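PDB 3U52: phenol hydroxylase component phN from Pseudomonas stutzeri, which probably forms the diiron-containing hydroxylase subunit of a multicomponent phenol hydroxylase, which would use molecular oxygen to hydroxylate phenol. Local coordinates for residues Ala110-Phe122 with Arg183-Ser195. Residues are numbered along the deposited sequence; the frame is centred on the assembly and turned at random.
Sequences AAFQGYSKVGRQF and RSAGPFEFLTAIS
F188 O, one turn before T192, is gripped by that residue's N and OG1, which reach it from opposite faces of the carbonyl plane. OG1 stands 2.9 Å from F188 O. The F188 ring meets F122 across the contact: F122 CE1 lies over its face, toward the rim, 3.7 Å from F188 CE2. P187 CB fits tightly against V118 CG2 at 3.5 Å. F188 and L191 also line a xenon pocket. Helices 105-121 and 187-216 each supply an iron ligand, E108 and E199, as in the diiron four-helix bundle of bacterial multicomponent monooxygenases. Their short segments here cross at -134°. Y115 is a knob in a hole formed by F190, L191, I194 and S195. With CG anti to the backbone N (chi1 176°), the F190 ring reaches across so that its edge meets the Y115 face in a T-shaped pair, planes 71° apart. Y115 OH donates to S195 OG; the modelled 2.4 Å is doubtfully short. With an alanine at Y115, the F190 edge would probably lose the face it meets, and a gap would open beside L191 and I194. F190 CZ lies 3.6 Å from G114 C, and a beta carbon on G114 would clash with F190 CZ. R183 CD passes A110 O, and R183 NH2 is hydrogen-bonded to a polar side chain on the chain of another protein.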
ATOM      1  N   ALA A 110      26.933   4.744   1.423  1.00 17.66           N
ATOM      2  CA  ALA A 110      28.198   5.071   0.741  1.00 17.61           C
ATOM      3  C   ALA A 110      28.037   5.368  -0.758  1.00 19.16           C
ATOM      4  O   ALA A 110      28.683   6.280  -1.274  1.00 20.12           O
ATOM      5  CB  ALA A 110      29.178   3.965   0.923  1.00 18.43           C
ATOM      6  N   ALA A 111      27.147   4.658  -1.456  1.00 18.01           N
ATOM      7  CA  ALA A 111      27.007   4.866  -2.893  1.00 18.11           C
ATOM      8  C   ALA A 111      26.295   6.216  -3.119  1.00 18.42           C
ATOM      9  O   ALA A 111      26.614   6.974  -4.064  1.00 17.23           O
ATOM     10  CB  ALA A 111      26.278   3.746  -3.524  1.00 18.66           C
ATOM     11  N   PHE A 112      25.365   6.532  -2.223  1.00 17.72           N
ATOM     12  CA  PHE A 112      24.700   7.846  -2.274  1.00 18.75           C
ATOM     13  C   PHE A 112      25.716   9.016  -2.238  1.00 18.92           C
ATOM     14  O   PHE A 112      25.666   9.900  -3.076  1.00 18.27           O
ATOM     15  CB  PHE A 112      23.639   7.970  -1.172  1.00 17.21           C
ATOM     16  CG  PHE A 112      23.435   9.380  -0.685  1.00 18.68           C
ATOM     17  CD1 PHE A 112      22.989  10.404  -1.571  1.00 19.21           C
ATOM     18  CD2 PHE A 112      23.649   9.685   0.642  1.00 22.70           C
ATOM     19  CE1 PHE A 112      22.792  11.677  -1.140  1.00 19.20           C
ATOM     20  CE2 PHE A 112      23.469  11.023   1.120  1.00 20.96           C
ATOM     21  CZ  PHE A 112      23.038  12.003   0.225  1.00 21.01           C
ATOM     22  N   GLN A 113      26.627   9.005  -1.258  1.00 19.50           N
ATOM     23  CA  GLN A 113      27.681  10.029  -1.180  1.00 20.70           C
ATOM     24  C   GLN A 113      28.674  10.001  -2.353  1.00 19.10           C
ATOM     25  O   GLN A 113      29.062  11.045  -2.822  1.00 19.83           O
ATOM     26  CB  GLN A 113      28.478   9.891   0.121  1.00 21.43           C
ATOM     27  CG  GLN A 113      27.705   9.434   1.303  1.00 25.24           C
ATOM     28  CD  GLN A 113      28.527   9.364   2.531  1.00 31.85           C
ATOM     29  OE1 GLN A 113      29.014   8.280   2.925  1.00 32.97           O
ATOM     30  NE2 GLN A 113      28.733  10.519   3.151  1.00 32.18           N
ATOM     31  N   GLY A 114      29.110   8.807  -2.764  1.00 17.18           N
ATOM     32  CA  GLY A 114      30.066   8.636  -3.867  1.00 16.68           C
ATOM     33  C   GLY A 114      29.482   9.102  -5.190  1.00 16.69           C
ATOM     34  O   GLY A 114      30.148   9.817  -5.953  1.00 13.97           O
ATOM     35  N   TYR A 115      28.233   8.730  -5.477  1.00 17.32           N
ATOM     36  CA  TYR A 115      27.592   9.208  -6.699  1.00 17.25           C
ATOM     37  C   TYR A 115      27.267  10.714  -6.645  1.00 17.38           C
ATOM     38  O   TYR A 115      27.346  11.395  -7.680  1.00 17.65           O
ATOM     39  CB  TYR A 115      26.321   8.406  -7.006  1.00 20.20           C
ATOM     40  CG  TYR A 115      26.616   7.125  -7.760  1.00 18.01           C
ATOM     41  CD1 TYR A 115      26.646   5.901  -7.078  1.00 20.26           C
ATOM     42  CD2 TYR A 115      26.933   7.147  -9.126  1.00 19.11           C
ATOM     43  CE1 TYR A 115      26.960   4.727  -7.744  1.00 23.07           C
ATOM     44  CE2 TYR A 115      27.251   5.951  -9.814  1.00 20.55           C
ATOM     45  CZ  TYR A 115      27.264   4.765  -9.102  1.00 21.60           C
ATOM     46  OH  TYR A 115      27.532   3.591  -9.751  1.00 27.12           O
ATOM     47  N   SER A 116      26.877  11.231  -5.483  1.00 17.79           N
ATOM     48  CA  SER A 116      26.665  12.695  -5.341  1.00 19.15           C
ATOM     49  C   SER A 116      27.959  13.438  -5.760  1.00 19.36           C
ATOM     50  O   SER A 116      27.949  14.387  -6.566  1.00 18.22           O
ATOM     51  CB  SER A 116      26.332  13.050  -3.892  1.00 19.77           C
ATOM     52  OG  SER A 116      25.054  12.538  -3.486  1.00 24.12           O
ATOM     53  N   LYS A 117      29.076  13.015  -5.182  1.00 20.20           N
ATOM     54  CA  LYS A 117      30.341  13.637  -5.519  1.00 21.85           C
ATOM     55  C   LYS A 117      30.715  13.498  -6.979  1.00 22.59           C
ATOM     56  O   LYS A 117      31.166  14.459  -7.582  1.00 21.77           O
ATOM     57  CB  LYS A 117      31.458  13.153  -4.588  1.00 22.01           C
ATOM     58  CG  LYS A 117      32.896  13.501  -5.123  1.00 24.59           C
ATOM     59  CD  LYS A 117      33.932  13.417  -4.028  1.00 25.32           C
ATOM     60  CE  LYS A 117      35.319  13.813  -4.621  1.00 25.86           C
ATOM     61  NZ  LYS A 117      35.518  15.304  -4.453  1.00 27.49           N
ATOM     62  N   VAL A 118      30.524  12.319  -7.578  1.00 23.95           N
ATOM     63  CA  VAL A 118      30.899  12.116  -8.980  1.00 24.29           C
ATOM     64  C   VAL A 118      29.931  12.863  -9.954  1.00 26.07           C
ATOM     65  O   VAL A 118      30.321  13.328 -11.048  1.00 27.47           O
ATOM     66  CB  VAL A 118      31.072  10.550  -9.218  1.00 26.15           C
ATOM     67  CG1 VAL A 118      29.781   9.908  -9.701  1.00 21.75           C
ATOM     68  CG2 VAL A 118      32.234  10.246 -10.139  1.00 26.51           C
ATOM     69  N   GLY A 119      28.674  13.029  -9.545  1.00 25.46           N
ATOM     70  CA  GLY A 119      27.718  13.915 -10.254  1.00 24.31           C
ATOM     71  C   GLY A 119      28.014  15.428 -10.161  1.00 25.17           C
ATOM     72  O   GLY A 119      27.261  16.247 -10.711  1.00 26.03           O
ATOM     73  N   ARG A 120      29.098  15.796  -9.458  1.00 24.45           N
ATOM     74  CA  ARG A 120      29.739  17.124  -9.568  1.00 22.98           C
ATOM     75  C   ARG A 120      31.052  17.136 -10.433  1.00 23.07           C
ATOM     76  O   ARG A 120      31.411  18.168 -10.996  1.00 23.80           O
ATOM     77  CB  ARG A 120      30.010  17.687  -8.160  1.00 22.40           C
ATOM     78  CG  ARG A 120      30.890  18.941  -8.129  1.00 18.56           C
ATOM     79  CD  ARG A 120      30.146  20.167  -8.738  1.00 22.63           C
ATOM     80  NE  ARG A 120      30.979  21.372  -8.707  1.00 17.84           N
ATOM     81  CZ  ARG A 120      32.006  21.605  -9.514  1.00 20.17           C
ATOM     82  NH1 ARG A 120      32.354  20.742 -10.499  1.00 18.24           N
ATOM     83  NH2 ARG A 120      32.679  22.740  -9.338  1.00 22.40           N
ATOM     84  N   GLN A 121      31.765  16.020 -10.550  1.00 23.45           N
ATOM     85  CA  GLN A 121      33.154  16.067 -11.096  1.00 24.66           C
ATOM     86  C   GLN A 121      33.319  16.035 -12.579  1.00 24.16           C
ATOM     87  O   GLN A 121      34.376  16.454 -13.051  1.00 24.05           O
ATOM     88  CB  GLN A 121      34.060  14.955 -10.551  1.00 24.75           C
ATOM     89  CG  GLN A 121      34.214  14.900  -9.075  1.00 27.88           C
ATOM     90  CD  GLN A 121      34.449  16.222  -8.438  1.00 30.91           C
ATOM     91  OE1 GLN A 121      35.370  17.022  -8.823  1.00 33.37           O
ATOM     92  NE2 GLN A 121      33.627  16.493  -7.426  1.00 30.63           N
ATOM     93  N   PHE A 122      32.326  15.487 -13.301  1.00 24.33           N
ATOM     94  CA  PHE A 122      32.429  15.262 -14.750  1.00 24.98           C
ATOM     95  C   PHE A 122      32.036  16.520 -15.484  1.00 25.14           C
ATOM     96  O   PHE A 122      31.036  17.158 -15.104  1.00 24.70           O
ATOM     97  CB  PHE A 122      31.525  14.102 -15.215  1.00 25.37           C
ATOM     98  CG  PHE A 122      31.957  12.773 -14.715  1.00 24.52           C
ATOM     99  CD1 PHE A 122      33.288  12.364 -14.876  1.00 24.21           C
ATOM    100  CD2 PHE A 122      31.063  11.926 -14.102  1.00 24.18           C
ATOM    101  CE1 PHE A 122      33.735  11.143 -14.448  1.00 24.74           C
ATOM    102  CE2 PHE A 122      31.500  10.687 -13.633  1.00 27.94           C
ATOM    103  CZ  PHE A 122      32.857  10.294 -13.806  1.00 27.42           C
ATOM    104  N   ARG A 183      35.692   4.852  -3.374  1.00 15.57           N
ATOM    105  CA  ARG A 183      35.502   6.299  -3.127  1.00 17.86           C
ATOM    106  C   ARG A 183      36.837   7.099  -2.942  1.00 18.23           C
ATOM    107  O   ARG A 183      36.882   8.308  -3.157  1.00 19.75           O
ATOM    108  CB  ARG A 183      34.637   6.493  -1.918  1.00 17.63           C
ATOM    109  CG  ARG A 183      33.172   6.066  -2.134  1.00 22.15           C
ATOM    110  CD  ARG A 183      32.321   6.826  -1.152  1.00 30.73           C
ATOM    111  NE  ARG A 183      32.521   6.332   0.198  1.00 32.75           N
ATOM    112  CZ  ARG A 183      32.426   7.056   1.314  1.00 34.54           C
ATOM    113  NH1 ARG A 183      32.612   6.467   2.495  1.00 35.20           N
ATOM    114  NH2 ARG A 183      32.189   8.362   1.268  1.00 37.47           N
ATOM    115  N   SER A 184      37.918   6.414  -2.579  1.00 17.60           N
ATOM    116  CA  SER A 184      39.194   7.075  -2.577  1.00 17.20           C
ATOM    117  C   SER A 184      39.839   7.181  -3.951  1.00 18.55           C
ATOM    118  O   SER A 184      40.784   7.966  -4.141  1.00 17.40           O
ATOM    119  CB  SER A 184      40.097   6.424  -1.570  1.00 17.18           C
ATOM    120  OG  SER A 184      40.367   5.095  -1.928  1.00 19.27           O
ATOM    121  N   ALA A 185      39.364   6.361  -4.895  1.00 17.98           N
ATOM    122  CA  ALA A 185      39.841   6.329  -6.264  1.00 19.18           C
ATOM    123  C   ALA A 185      39.289   7.593  -6.971  1.00 21.25           C
ATOM    124  O   ALA A 185      38.409   8.276  -6.426  1.00 20.93           O
ATOM    125  CB  ALA A 185      39.330   5.073  -6.956  1.00 19.00           C
ATOM    126  N   GLY A 186      39.829   7.932  -8.141  1.00 21.88           N
ATOM    127  CA  GLY A 186      39.239   9.020  -8.948  1.00 21.76           C
ATOM    128  C   GLY A 186      37.864   8.653  -9.536  1.00 21.55           C
ATOM    129  O   GLY A 186      37.359   7.508  -9.323  1.00 20.02           O
ATOM    130  N   PRO A 187      37.225   9.623 -10.230  1.00 20.47           N
ATOM    131  CA  PRO A 187      35.851   9.463 -10.719  1.00 19.90           C
ATOM    132  C   PRO A 187      35.633   8.394 -11.814  1.00 19.08           C
ATOM    133  O   PRO A 187      34.639   7.672 -11.763  1.00 17.81           O
ATOM    134  CB  PRO A 187      35.474  10.887 -11.224  1.00 20.12           C
ATOM    135  CG  PRO A 187      36.834  11.565 -11.485  1.00 21.94           C
ATOM    136  CD  PRO A 187      37.784  10.970 -10.502  1.00 20.68           C
ATOM    137  N   PHE A 188      36.549   8.263 -12.771  1.00 18.04           N
ATOM    138  CA  PHE A 188      36.418   7.196 -13.765  1.00 18.04           C
ATOM    139  C   PHE A 188      36.531   5.797 -13.182  1.00 17.95           C
ATOM    140  O   PHE A 188      35.798   4.873 -13.620  1.00 17.36           O
ATOM    141  CB  PHE A 188      37.363   7.401 -14.958  1.00 16.95           C
ATOM    142  CG  PHE A 188      37.031   8.647 -15.784  1.00 17.98           C
ATOM    143  CD1 PHE A 188      37.847   9.754 -15.725  1.00 17.68           C
ATOM    144  CD2 PHE A 188      35.927   8.664 -16.624  1.00 19.55           C
ATOM    145  CE1 PHE A 188      37.544  10.904 -16.471  1.00 22.49           C
ATOM    146  CE2 PHE A 188      35.596   9.806 -17.378  1.00 22.70           C
ATOM    147  CZ  PHE A 188      36.423  10.937 -17.284  1.00 19.49           C
ATOM    148  N   GLU A 189      37.447   5.627 -12.237  1.00 17.43           N
ATOM    149  CA  GLU A 189      37.594   4.307 -11.579  1.00 17.98           C
ATOM    150  C   GLU A 189      36.377   4.055 -10.693  1.00 17.04           C
ATOM    151  O   GLU A 189      35.833   2.949 -10.691  1.00 15.62           O
ATOM    152  CB  GLU A 189      38.895   4.184 -10.777  1.00 18.39           C
ATOM    153  CG  GLU A 189      39.067   2.771 -10.188  1.00 18.43           C
ATOM    154  CD  GLU A 189      40.374   2.561  -9.444  1.00 20.03           C
ATOM    155  OE1 GLU A 189      40.552   1.447  -8.941  1.00 18.82           O
ATOM    156  OE2 GLU A 189      41.236   3.462  -9.352  1.00 19.00           O
ATOM    157  N   PHE A 190      35.904   5.093 -10.011  1.00 16.53           N
ATOM    158  CA  PHE A 190      34.682   4.933  -9.183  1.00 17.63           C
ATOM    159  C   PHE A 190      33.545   4.395 -10.075  1.00 18.10           C
ATOM    160  O   PHE A 190      32.892   3.377  -9.733  1.00 18.74           O
ATOM    161  CB  PHE A 190      34.254   6.229  -8.495  1.00 17.22           C
ATOM    162  CG  PHE A 190      32.939   6.114  -7.710  1.00 17.44           C
ATOM    163  CD1 PHE A 190      32.904   5.565  -6.438  1.00 12.78           C
ATOM    164  CD2 PHE A 190      31.739   6.497  -8.289  1.00 18.74           C
ATOM    165  CE1 PHE A 190      31.697   5.448  -5.725  1.00 16.59           C
ATOM    166  CE2 PHE A 190      30.539   6.377  -7.593  1.00 18.47           C
ATOM    167  CZ  PHE A 190      30.528   5.855  -6.310  1.00 17.64           C
ATOM    168  N   LEU A 191      33.323   5.053 -11.209  1.00 17.26           N
ATOM    169  CA  LEU A 191      32.270   4.579 -12.129  1.00 20.42           C
ATOM    170  C   LEU A 191      32.539   3.163 -12.678  1.00 20.15           C
ATOM    171  O   LEU A 191      31.622   2.317 -12.779  1.00 20.44           O
ATOM    172  CB  LEU A 191      32.044   5.597 -13.245  1.00 20.82           C
ATOM    173  CG  LEU A 191      30.751   6.435 -13.179  1.00 25.62           C
ATOM    174  CD1 LEU A 191      29.978   6.581 -11.814  1.00 23.87           C
ATOM    175  CD2 LEU A 191      30.953   7.720 -13.902  1.00 29.10           C
ATOM    176  N   THR A 192      33.792   2.867 -13.014  1.00 19.40           N
ATOM    177  CA  THR A 192      34.108   1.538 -13.539  1.00 19.81           C
ATOM    178  C   THR A 192      33.892   0.469 -12.483  1.00 20.44           C
ATOM    179  O   THR A 192      33.431  -0.639 -12.800  1.00 22.80           O
ATOM    180  CB  THR A 192      35.538   1.481 -14.136  1.00 20.37           C
ATOM    181  OG1 THR A 192      35.602   2.411 -15.229  1.00 20.93           O
ATOM    182  CG2 THR A 192      35.861   0.060 -14.653  1.00 18.44           C
ATOM    183  N   ALA A 193      34.255   0.775 -11.240  1.00 20.03           N
ATOM    184  CA  ALA A 193      34.117  -0.147 -10.124  1.00 19.67           C
ATOM    185  C   ALA A 193      32.642  -0.421  -9.822  1.00 18.78           C
ATOM    186  O   ALA A 193      32.195  -1.565  -9.718  1.00 18.70           O
ATOM    187  CB  ALA A 193      34.746   0.477  -8.876  1.00 17.35           C
ATOM    188  N   ILE A 194      31.931   0.663  -9.621  1.00 17.50           N
ATOM    189  CA  ILE A 194      30.594   0.591  -9.053  1.00 18.94           C
ATOM    190  C   ILE A 194      29.486   0.476 -10.118  1.00 19.86           C
ATOM    191  O   ILE A 194      28.645  -0.440 -10.057  1.00 20.73           O
ATOM    192  CB  ILE A 194      30.333   1.739  -7.965  1.00 18.94           C
ATOM    193  CG1 ILE A 194      31.449   1.759  -6.895  1.00 16.98           C
ATOM    194  CG2 ILE A 194      28.955   1.570  -7.294  1.00 17.16           C
ATOM    195  CD1 ILE A 194      31.757   0.384  -6.107  1.00 15.83           C
ATOM    196  N   SER A 195      29.507   1.349 -11.125  1.00 21.44           N
ATOM    197  CA  SER A 195      28.475   1.318 -12.161  1.00 21.41           C
ATOM    198  C   SER A 195      28.650   0.133 -13.115  1.00 21.87           C
ATOM    199  O   SER A 195      27.685  -0.597 -13.380  1.00 21.97           O
ATOM    200  CB  SER A 195      28.403   2.626 -12.936  1.00 21.34           C
ATOM    201  OG  SER A 195      27.682   3.576 -12.154  1.00 25.16           O
TER